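Local coordinates for (S)-imine reductase (Streptomyces sp. GF3546, PDB 4OQY), which probably reduces imines to amines with S selectivity, drawing hydride from NADPH, and takes part in the reductive amination of ketones, at residues G86-N91 with G111-T116; L181-T186 with E199-A204; F22-H27 with V43-V48. All coordinates share one frame; numbering follows the deposited sequence.

Contact 1 (G86-N91 with G111-T116); sequences GKVIAN and GAKHLT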
loop_
_atom_site.group_PDB
_atom_site.type_symbol
_atom_site.label_atom_id
_atom_site.label_comp_id
_atom_site.label_asym_id
_atom_site.label_seq_id
_atom_site.Cartn_x
_atom_site.Cartn_y
_atom_site.Cartn_z
ATOM N N GLY B 86 15.396 31.818 -24.635
ATOM C CA GLY B 86 15.773 32.397 -23.351
ATOM C C GLY B 86 14.830 32.078 -22.215
ATOM O O GLY B 86 14.986 32.619 -21.121
ATOM N N LYS B 87 13.855 31.200 -22.444
ATOM C CA LYS B 87 12.928 30.815 -21.374
ATOM C C LYS B 87 13.430 29.617 -20.580
ATOM O O LYS B 87 14.223 28.799 -21.060
ATOM C CB LYS B 87 11.534 30.495 -21.929
ATOM C CG LYS B 87 10.908 31.592 -22.779
ATOM C CD LYS B 87 10.657 32.882 -21.995
ATOM C CE LYS B 87 10.802 34.088 -22.899
ATOM N NZ LYS B 87 10.276 35.319 -22.283
ATOM N N VAL B 88 12.927 29.522 -19.359
ATOM C CA VAL B 88 13.134 28.377 -18.499
ATOM C C VAL B 88 11.764 27.775 -18.272
ATOM O O VAL B 88 10.887 28.396 -17.680
ATOM C CB VAL B 88 13.764 28.769 -17.156
ATOM C CG1 VAL B 88 13.862 27.564 -16.235
ATOM C CG2 VAL B 88 15.143 29.387 -17.366
ATOM N N ILE B 89 11.571 26.576 -18.793
ATOM C CA ILE B 89 10.318 25.878 -18.618
ATOM C C ILE B 89 10.402 24.952 -17.418
ATOM O O ILE B 89 11.172 23.996 -17.417
ATOM C CB ILE B 89 10.002 25.057 -19.861
ATOM C CG1 ILE B 89 9.933 25.984 -21.067
ATOM C CG2 ILE B 89 8.682 24.323 -19.681
ATOM C CD1 ILE B 89 9.996 25.250 -22.377
ATOM N N ALA B 90 9.628 25.254 -16.391
ATOM C CA ALA B 90 9.480 24.380 -15.237
ATOM C C ALA B 90 8.234 23.553 -15.505
ATOM O O ALA B 90 7.112 23.985 -15.241
ATOM C CB ALA B 90 9.349 25.208 -13.968
ATOM N N ASN B 91 8.447 22.404 -16.148
ATOM C CA ASN B 91 7.369 21.529 -16.564
ATOM C C ASN B 91 6.933 20.596 -15.431
ATOM O O ASN B 91 7.613 19.617 -15.138
ATOM C CB ASN B 91 7.824 20.722 -17.761
ATOM C CG ASN B 91 6.694 19.972 -18.403
ATOM O OD1 ASN B 91 5.599 19.901 -17.860
ATOM N ND2 ASN B 91 6.945 19.432 -19.577
ATOM N N GLY B 111 15.925 26.964 -27.873
ATOM C CA GLY B 111 16.616 27.977 -27.106
ATOM C C GLY B 111 16.124 28.141 -25.678
ATOM O O GLY B 111 16.375 29.175 -25.086
ATOM N N ALA B 112 15.407 27.146 -25.150
ATOM C CA ALA B 112 14.864 27.179 -23.786
ATOM C C ALA B 112 15.518 26.074 -22.967
ATOM O O ALA B 112 15.995 25.082 -23.527
ATOM C CB ALA B 112 13.355 26.987 -23.804
ATOM N N LYS B 113 15.548 26.281 -21.658
ATOM C CA LYS B 113 15.994 25.302 -20.664
ATOM C C LYS B 113 14.778 24.621 -20.073
ATOM O O LYS B 113 13.718 25.232 -19.973
ATOM C CB LYS B 113 16.713 26.015 -19.521
ATOM C CG LYS B 113 17.820 26.956 -19.952
ATOM C CD LYS B 113 18.974 26.159 -20.500
ATOM C CE LYS B 113 20.139 27.054 -20.834
ATOM N NZ LYS B 113 21.241 26.174 -21.302
ATOM N N HIS B 114 14.932 23.383 -19.637
ATOM C CA HIS B 114 13.806 22.607 -19.154
ATOM C C HIS B 114 14.127 22.037 -17.802
ATOM O O HIS B 114 15.141 21.365 -17.646
ATOM C CB HIS B 114 13.560 21.484 -20.103
ATOM C CG HIS B 114 12.400 20.617 -19.766
ATOM N ND1 HIS B 114 12.509 19.493 -18.978
ATOM C CD2 HIS B 114 11.122 20.643 -20.205
ATOM C CE1 HIS B 114 11.338 18.887 -18.915
ATOM N NE2 HIS B 114 10.483 19.563 -19.657
ATOM N N LEU B 115 13.262 22.328 -16.836
ATOM C CA LEU B 115 13.285 21.709 -15.506
ATOM C C LEU B 115 12.085 20.803 -15.374
ATOM O O LEU B 115 10.937 21.223 -15.568
ATOM C CB LEU B 115 13.227 22.752 -14.371
ATOM C CG LEU B 115 14.420 23.700 -14.188
ATOM C CD1 LEU B 115 14.126 24.726 -13.103
ATOM C CD2 LEU B 115 15.717 22.961 -13.875
ATOM N N THR B 116 12.357 19.563 -15.021
ATOM C CA THR B 116 11.316 18.594 -14.766
ATOM C C THR B 116 10.916 18.678 -13.290
ATOM O O THR B 116 11.765 18.563 -12.388
ATOM C CB THR B 116 11.795 17.169 -15.084
ATOM O OG1 THR B 116 12.373 17.133 -16.396
ATOM C CG2 THR B 116 10.630 16.186 -15.029
#

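Contact 2 (L181-T186 with E199-A204); sequences LSYYQT and ELLPYA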
loop_
_atom_site.group_PDB
_atom_site.type_symbol
_atom_site.label_atom_id
_atom_site.label_comp_id
_atom_site.label_asym_id
_atom_site.label_seq_id
_atom_site.Cartn_x
_atom_site.Cartn_y
_atom_site.Cartn_z
ATOM N N LEU B 181 -5.528 0.259 -5.073
ATOM C CA LEU B 181 -6.291 -0.894 -5.521
ATOM C C LEU B 181 -6.377 -1.975 -4.453
ATOM O O LEU B 181 -7.384 -2.632 -4.354
ATOM C CB LEU B 181 -5.756 -1.474 -6.853
ATOM C CG LEU B 181 -6.002 -0.608 -8.095
ATOM C CD1 LEU B 181 -5.600 -1.321 -9.391
ATOM C CD2 LEU B 181 -7.459 -0.187 -8.188
ATOM N N SER B 182 -5.332 -2.174 -3.662
ATOM C CA SER B 182 -5.366 -3.225 -2.644
ATOM C C SER B 182 -6.416 -2.887 -1.575
ATOM O O SER B 182 -7.072 -3.761 -1.021
ATOM C CB SER B 182 -3.993 -3.424 -2.019
ATOM O OG SER B 182 -3.657 -2.409 -1.101
ATOM N N TYR B 183 -6.578 -1.596 -1.353
ATOM C CA TYR B 183 -7.572 -1.060 -0.427
ATOM C C TYR B 183 -8.965 -1.372 -0.954
ATOM O O TYR B 183 -9.759 -2.027 -0.294
ATOM C CB TYR B 183 -7.324 0.425 -0.333
ATOM C CG TYR B 183 -8.278 1.222 0.471
ATOM C CD1 TYR B 183 -8.120 1.284 1.831
ATOM C CD2 TYR B 183 -9.295 1.972 -0.123
ATOM C CE1 TYR B 183 -8.951 2.055 2.610
ATOM C CE2 TYR B 183 -10.150 2.752 0.662
ATOM C CZ TYR B 183 -9.963 2.770 2.025
ATOM O OH TYR B 183 -10.776 3.516 2.866
ATOM N N TYR B 184 -9.224 -1.014 -2.203
ATOM C CA TYR B 184 -10.489 -1.398 -2.836
ATOM C C TYR B 184 -10.756 -2.911 -2.903
ATOM O O TYR B 184 -11.900 -3.346 -2.762
ATOM C CB TYR B 184 -10.592 -0.794 -4.241
ATOM C CG TYR B 184 -10.662 0.715 -4.241
ATOM C CD1 TYR B 184 -11.290 1.420 -3.204
ATOM C CD2 TYR B 184 -10.133 1.434 -5.283
ATOM C CE1 TYR B 184 -11.335 2.809 -3.207
ATOM C CE2 TYR B 184 -10.189 2.804 -5.301
ATOM C CZ TYR B 184 -10.785 3.483 -4.261
ATOM O OH TYR B 184 -10.839 4.845 -4.339
ATOM N N GLN B 185 -9.697 -3.694 -3.108
ATOM C CA GLN B 185 -9.776 -5.144 -3.188
ATOM C C GLN B 185 -10.313 -5.691 -1.876
ATOM O O GLN B 185 -11.141 -6.579 -1.858
ATOM C CB GLN B 185 -8.380 -5.728 -3.523
ATOM C CG GLN B 185 -8.317 -7.238 -3.707
ATOM C CD GLN B 185 -8.836 -7.718 -5.060
ATOM O OE1 GLN B 185 -8.607 -7.094 -6.086
ATOM N NE2 GLN B 185 -9.547 -8.829 -5.045
ATOM N N THR B 186 -9.840 -5.126 -0.774
ATOM C CA THR B 186 -10.264 -5.532 0.527
ATOM C C THR B 186 -11.745 -5.212 0.765
ATOM O O THR B 186 -12.465 -5.976 1.417
ATOM C CB THR B 186 -9.376 -4.777 1.549
ATOM O OG1 THR B 186 -8.114 -5.456 1.680
ATOM C CG2 THR B 186 -10.024 -4.655 2.836
ATOM N N GLU B 199 -18.599 -0.544 7.375
ATOM C CA GLU B 199 -18.110 -1.237 8.559
ATOM C C GLU B 199 -16.624 -1.622 8.420
ATOM O O GLU B 199 -15.854 -1.541 9.378
ATOM C CB GLU B 199 -18.965 -2.471 8.835
ATOM C CG GLU B 199 -18.473 -3.330 9.993
ATOM C CD GLU B 199 -19.468 -4.405 10.401
ATOM O OE1 GLU B 199 -20.679 -4.266 10.104
ATOM O OE2 GLU B 199 -19.044 -5.382 11.055
ATOM N N LEU B 200 -16.210 -2.039 7.230
ATOM C CA LEU B 200 -14.801 -2.415 7.018
ATOM C C LEU B 200 -13.874 -1.211 6.805
ATOM O O LEU B 200 -12.673 -1.289 7.074
ATOM C CB LEU B 200 -14.689 -3.356 5.816
ATOM C CG LEU B 200 -13.356 -4.057 5.576
ATOM C CD1 LEU B 200 -12.914 -4.911 6.756
ATOM C CD2 LEU B 200 -13.502 -4.922 4.338
ATOM N N LEU B 201 -14.440 -0.098 6.331
ATOM C CA LEU B 201 -13.657 1.092 5.958
ATOM C C LEU B 201 -12.586 1.534 6.988
ATOM O O LEU B 201 -11.426 1.674 6.622
ATOM C CB LEU B 201 -14.578 2.278 5.610
ATOM C CG LEU B 201 -13.962 3.299 4.651
ATOM C CD1 LEU B 201 -13.826 2.718 3.240
ATOM C CD2 LEU B 201 -14.770 4.589 4.615
ATOM N N PRO B 202 -12.967 1.741 8.268
ATOM C CA PRO B 202 -11.948 2.119 9.251
ATOM C C PRO B 202 -10.822 1.091 9.385
ATOM O O PRO B 202 -9.665 1.468 9.514
ATOM C CB PRO B 202 -12.740 2.253 10.563
ATOM C CG PRO B 202 -14.013 1.514 10.335
ATOM C CD PRO B 202 -14.307 1.673 8.876
ATOM N N TYR B 203 -11.148 -0.195 9.316
ATOM C CA TYR B 203 -10.109 -1.237 9.355
ATOM C C TYR B 203 -9.169 -1.181 8.152
ATOM O O TYR B 203 -7.930 -1.204 8.302
ATOM C CB TYR B 203 -10.746 -2.623 9.454
ATOM C CG TYR B 203 -11.392 -2.859 10.792
ATOM C CD1 TYR B 203 -10.631 -3.256 11.882
ATOM C CD2 TYR B 203 -12.753 -2.660 10.978
ATOM C CE1 TYR B 203 -11.205 -3.465 13.120
ATOM C CE2 TYR B 203 -13.343 -2.860 12.220
ATOM C CZ TYR B 203 -12.558 -3.261 13.287
ATOM O OH TYR B 203 -13.115 -3.491 14.515
ATOM N N ALA B 204 -9.756 -1.116 6.957
ATOM C CA ALA B 204 -8.957 -1.051 5.714
ATOM C C ALA B 204 -8.039 0.187 5.761
ATOM O O ALA B 204 -6.888 0.141 5.312
ATOM C CB ALA B 204 -9.864 -1.022 4.488
#

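Contact 3 (F22-H27 with V43-V48); sequences FLDNGH and VARGAV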
loop_
_atom_site.group_PDB
_atom_site.type_symbol
_atom_site.label_atom_id
_atom_site.label_comp_id
_atom_site.label_asym_id
_atom_site.label_seq_id
_atom_site.Cartn_x
_atom_site.Cartn_y
_atom_site.Cartn_z
ATOM N N PHE B 22 1.523 31.811 -5.368
ATOM C CA PHE B 22 2.458 32.846 -5.832
ATOM C C PHE B 22 1.977 34.256 -5.451
ATOM O O PHE B 22 2.755 35.096 -4.962
ATOM C CB PHE B 22 2.665 32.757 -7.367
ATOM C CG PHE B 22 3.695 31.739 -7.821
ATOM C CD1 PHE B 22 4.933 31.661 -7.216
ATOM C CD2 PHE B 22 3.450 30.939 -8.937
ATOM C CE1 PHE B 22 5.876 30.757 -7.642
ATOM C CE2 PHE B 22 4.401 30.034 -9.385
ATOM C CZ PHE B 22 5.616 29.947 -8.744
ATOM N N LEU B 23 0.687 34.507 -5.662
ATOM C CA LEU B 23 0.099 35.795 -5.334
ATOM C C LEU B 23 0.090 36.053 -3.827
ATOM O O LEU B 23 0.430 37.145 -3.397
ATOM C CB LEU B 23 -1.332 35.883 -5.848
ATOM C CG LEU B 23 -1.478 35.931 -7.360
ATOM C CD1 LEU B 23 -2.945 35.823 -7.701
ATOM C CD2 LEU B 23 -0.872 37.212 -7.913
ATOM N N ASP B 24 -0.269 35.043 -3.035
ATOM C CA ASP B 24 -0.204 35.134 -1.554
ATOM C C ASP B 24 1.150 35.588 -1.060
ATOM O O ASP B 24 1.256 36.258 -0.028
ATOM C CB ASP B 24 -0.488 33.776 -0.913
ATOM C CG ASP B 24 -1.954 33.346 -1.043
ATOM O OD1 ASP B 24 -2.805 34.154 -1.451
ATOM O OD2 ASP B 24 -2.263 32.183 -0.725
ATOM N N ASN B 25 2.194 35.208 -1.789
ATOM C CA ASN B 25 3.550 35.540 -1.392
ATOM C C ASN B 25 4.140 36.761 -2.105
ATOM O O ASN B 25 5.336 36.994 -2.027
ATOM C CB ASN B 25 4.460 34.314 -1.567
ATOM C CG ASN B 25 4.168 33.209 -0.559
ATOM O OD1 ASN B 25 3.409 32.269 -0.829
ATOM N ND2 ASN B 25 4.751 33.333 0.624
ATOM N N GLY B 26 3.327 37.540 -2.805
ATOM C CA GLY B 26 3.802 38.799 -3.387
ATOM C C GLY B 26 4.477 38.736 -4.752
ATOM O O GLY B 26 5.118 39.707 -5.164
ATOM N N HIS B 27 4.305 37.637 -5.478
ATOM C CA HIS B 27 4.849 37.514 -6.840
ATOM C C HIS B 27 3.836 37.947 -7.882
ATOM O O HIS B 27 2.665 37.637 -7.752
ATOM C CB HIS B 27 5.216 36.076 -7.120
ATOM C CG HIS B 27 6.375 35.595 -6.314
ATOM N ND1 HIS B 27 6.289 35.348 -4.960
ATOM C CD2 HIS B 27 7.662 35.361 -6.657
ATOM C CE1 HIS B 27 7.469 34.956 -4.509
ATOM N NE2 HIS B 27 8.315 34.937 -5.528
ATOM N N VAL B 43 -7.354 36.767 -11.664
ATOM C CA VAL B 43 -7.135 38.146 -12.137
ATOM C C VAL B 43 -7.622 39.152 -11.085
ATOM O O VAL B 43 -6.917 40.096 -10.724
ATOM C CB VAL B 43 -7.816 38.395 -13.501
ATOM C CG1 VAL B 43 -7.773 39.874 -13.889
ATOM C CG2 VAL B 43 -7.137 37.549 -14.587
ATOM N N ALA B 44 -8.815 38.916 -10.568
ATOM C CA ALA B 44 -9.338 39.761 -9.476
ATOM C C ALA B 44 -8.417 39.805 -8.254
ATOM O O ALA B 44 -8.461 40.772 -7.485
ATOM C CB ALA B 44 -10.719 39.292 -9.067
ATOM N N ARG B 45 -7.622 38.762 -8.041
ATOM C CA ARG B 45 -6.672 38.771 -6.940
ATOM C C ARG B 45 -5.352 39.427 -7.328
ATOM O O ARG B 45 -4.481 39.525 -6.486
ATOM C CB ARG B 45 -6.356 37.361 -6.465
ATOM C CG ARG B 45 -7.379 36.678 -5.596
ATOM C CD ARG B 45 -6.692 35.565 -4.807
ATOM N NE ARG B 45 -5.614 36.118 -3.966
ATOM C CZ ARG B 45 -4.596 35.423 -3.446
ATOM N NH1 ARG B 45 -4.478 34.123 -3.656
ATOM N NH2 ARG B 45 -3.677 36.046 -2.720
ATOM N N GLY B 46 -5.167 39.802 -8.601
ATOM C CA GLY B 46 -3.934 40.470 -9.054
ATOM C C GLY B 46 -3.133 39.773 -10.150
ATOM O O GLY B 46 -2.147 40.340 -10.652
ATOM N N ALA B 47 -3.530 38.566 -10.561
ATOM C CA ALA B 47 -2.858 37.902 -11.714
ATOM C C ALA B 47 -3.162 38.661 -13.002
ATOM O O ALA B 47 -4.113 39.405 -13.051
ATOM C CB ALA B 47 -3.315 36.457 -11.839
ATOM N N VAL B 48 -2.370 38.479 -14.054
ATOM C CA VAL B 48 -2.629 39.181 -15.295
ATOM C C VAL B 48 -2.901 38.104 -16.332
ATOM O O VAL B 48 -2.095 37.191 -16.487
ATOM C CB VAL B 48 -1.429 40.088 -15.658
ATOM C CG1 VAL B 48 -1.628 40.770 -17.013
ATOM C CG2 VAL B 48 -1.182 41.120 -14.560
#

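Contact 1 (G86-N91 with G111-T116)
Asn-91 and His-114 point to the same face of the sheet, and each has CG anti to its backbone N (chi1 -170° and -178°). Their strands, 88-91 and 113-119, are parallel neighbours in the Rossmann-type domain. Helix 97-109 joins them in a beta-alpha-beta crossover. The amide and imidazole planes stand 80° apart. The amide is held by Ser-93 OG at OD1. On the same face, Ile-89 has CG1 beside the backbone N, and its CD1 lies 4.0 Å from Ala-112 CB. Val-88 and Leu-115 use the other face, where Val-88 CG1 lies 4.2 Å from Leu-115 CD1. Helix 139-149 packs on that side. Helix 70-77 packs against Asn-91 and His-114.

The backbones are joined by a regular ladder. Ile-89 N gives a bond of 2.8 Å to Lys-113 O. Ile-89 O takes one of 2.7 Å from Leu-115 N. Lys-113 N bonds to Lys-87 O, and Asn-91 N to Leu-115 O. The ladder reaches back to the loops, where Gly-86 N bonds to Gly-111 O at 2.9 Å. Gly-111 is also the C-prime residue of the Schellman motif that ends helix 97-109. On the face with Asn-91, the approach to the imidazole is oblique: Asn-91 CB lies 3.5 Å from His-114 NE2.

Contact 2 (L181-T186 with E199-A204)
The ring of Tyr-183 has Ala-204 O at its edge, in plane, 3.9 Å from Tyr-183 CD1. Tyr-184 CE1 of its own helix is also at the edge. Ala-204 CB comes to the ring obliquely, 3.7 Å from Tyr-183 CE1, and Leu-201 CD1 is oblique to it too. The two helices, 163-192 and 197-207, pack as a roughly antiparallel helical hairpin in the C-terminal domain. Their segments cross at 145°, with axes 10.3 Å apart.

Packing is close at the phenol oxygen: Tyr-183 OH lies 3.2 Å from Leu-201 CD1. The same oxygen has a weak hydrogen bond to Thr-205 OG1. Helix 197-207 is kinked at Pro-202, where neither Pro-202 N, which has no hydrogen to give, nor Tyr-203 N bonds to the turn before.

The Tyr-203 ring has Glu-199 O at its edge, in plane. It also stacks edge-to-face with Tyr-168 of the second subunit, and its OH bonds to Asp-156 of that subunit. The hairpin thus carries part of the dimer interface.

Thr-186 has CG2 anti to the backbone N. CG2 lies 4.0 Å from Ala-204 CB. Leu-200 crosses Thr-186 at about a right angle, with Leu-200 CD2 3.3 Å from Thr-186 O.

Contact 3 (F22-H27 with V43-V48)
Leu-23 and Gly-46 face each other with CA atoms 7.2 Å apart, where two helices of the Rossmann-type domain end in Schellman motifs at Gly-26 and Gly-46. The branches of Leu-23 pack on the second turn. Its CD2 lies 4.1 Å from Gly-46 C, and its CD1 lies 3.9 Å from Arg-45 CB and 4.2 Å from Ala-47 CB.

Leu-23 CB lies over one face of the Arg-45 guanidinium, offset toward the rim. Asp-24 OD1 sits at the edge of that group, near its plane, in a salt bridge. Asp-24 OD1 takes a weak bond of 2.8 Å from Arg-45 NH1. The modelled distance from Asp-24 OD1 to Arg-45 NH2 is too short to be trusted. Arg-45 NH1 also bonds to Asn-20 O, one turn back from Asp-24.

An alanine at Leu-23 would probably open a gap beside Gly-46 and Ala-47 and leave the Arg-45 CB without its apolar neighbour.

The contact lies at one edge of the sheet. Leu-23 of helix 13-24 rests on Val-29 and Ala-47 on Val-31, both of strand 29-32. Val-48 then pairs with that strand to begin strand 48-49, an outermost strand of the sheet within this chain.

Contacts 1 and 3 belong to the same Rossmann-type domain. Their centres are 22 Å apart and their nearest atoms about 8 Å, so they do not touch. Contact 1 lies between neighbouring strands, contact 3 at the sheet edge by strand 48-49. Both come near residues that bind NADPH, though none is bound to this chain here. The side chain of Asn-91 is about 6 Å from that of Leu-67, and that of Ala-47 about 8 Å from that of Leu-11. Contact 2 is in the helical C-terminal domain, away from these sites. Its centre is about 42 Å from that of contact 1 and about 41 Å from that of contact 3. Of the three, it alone meets the second subunit.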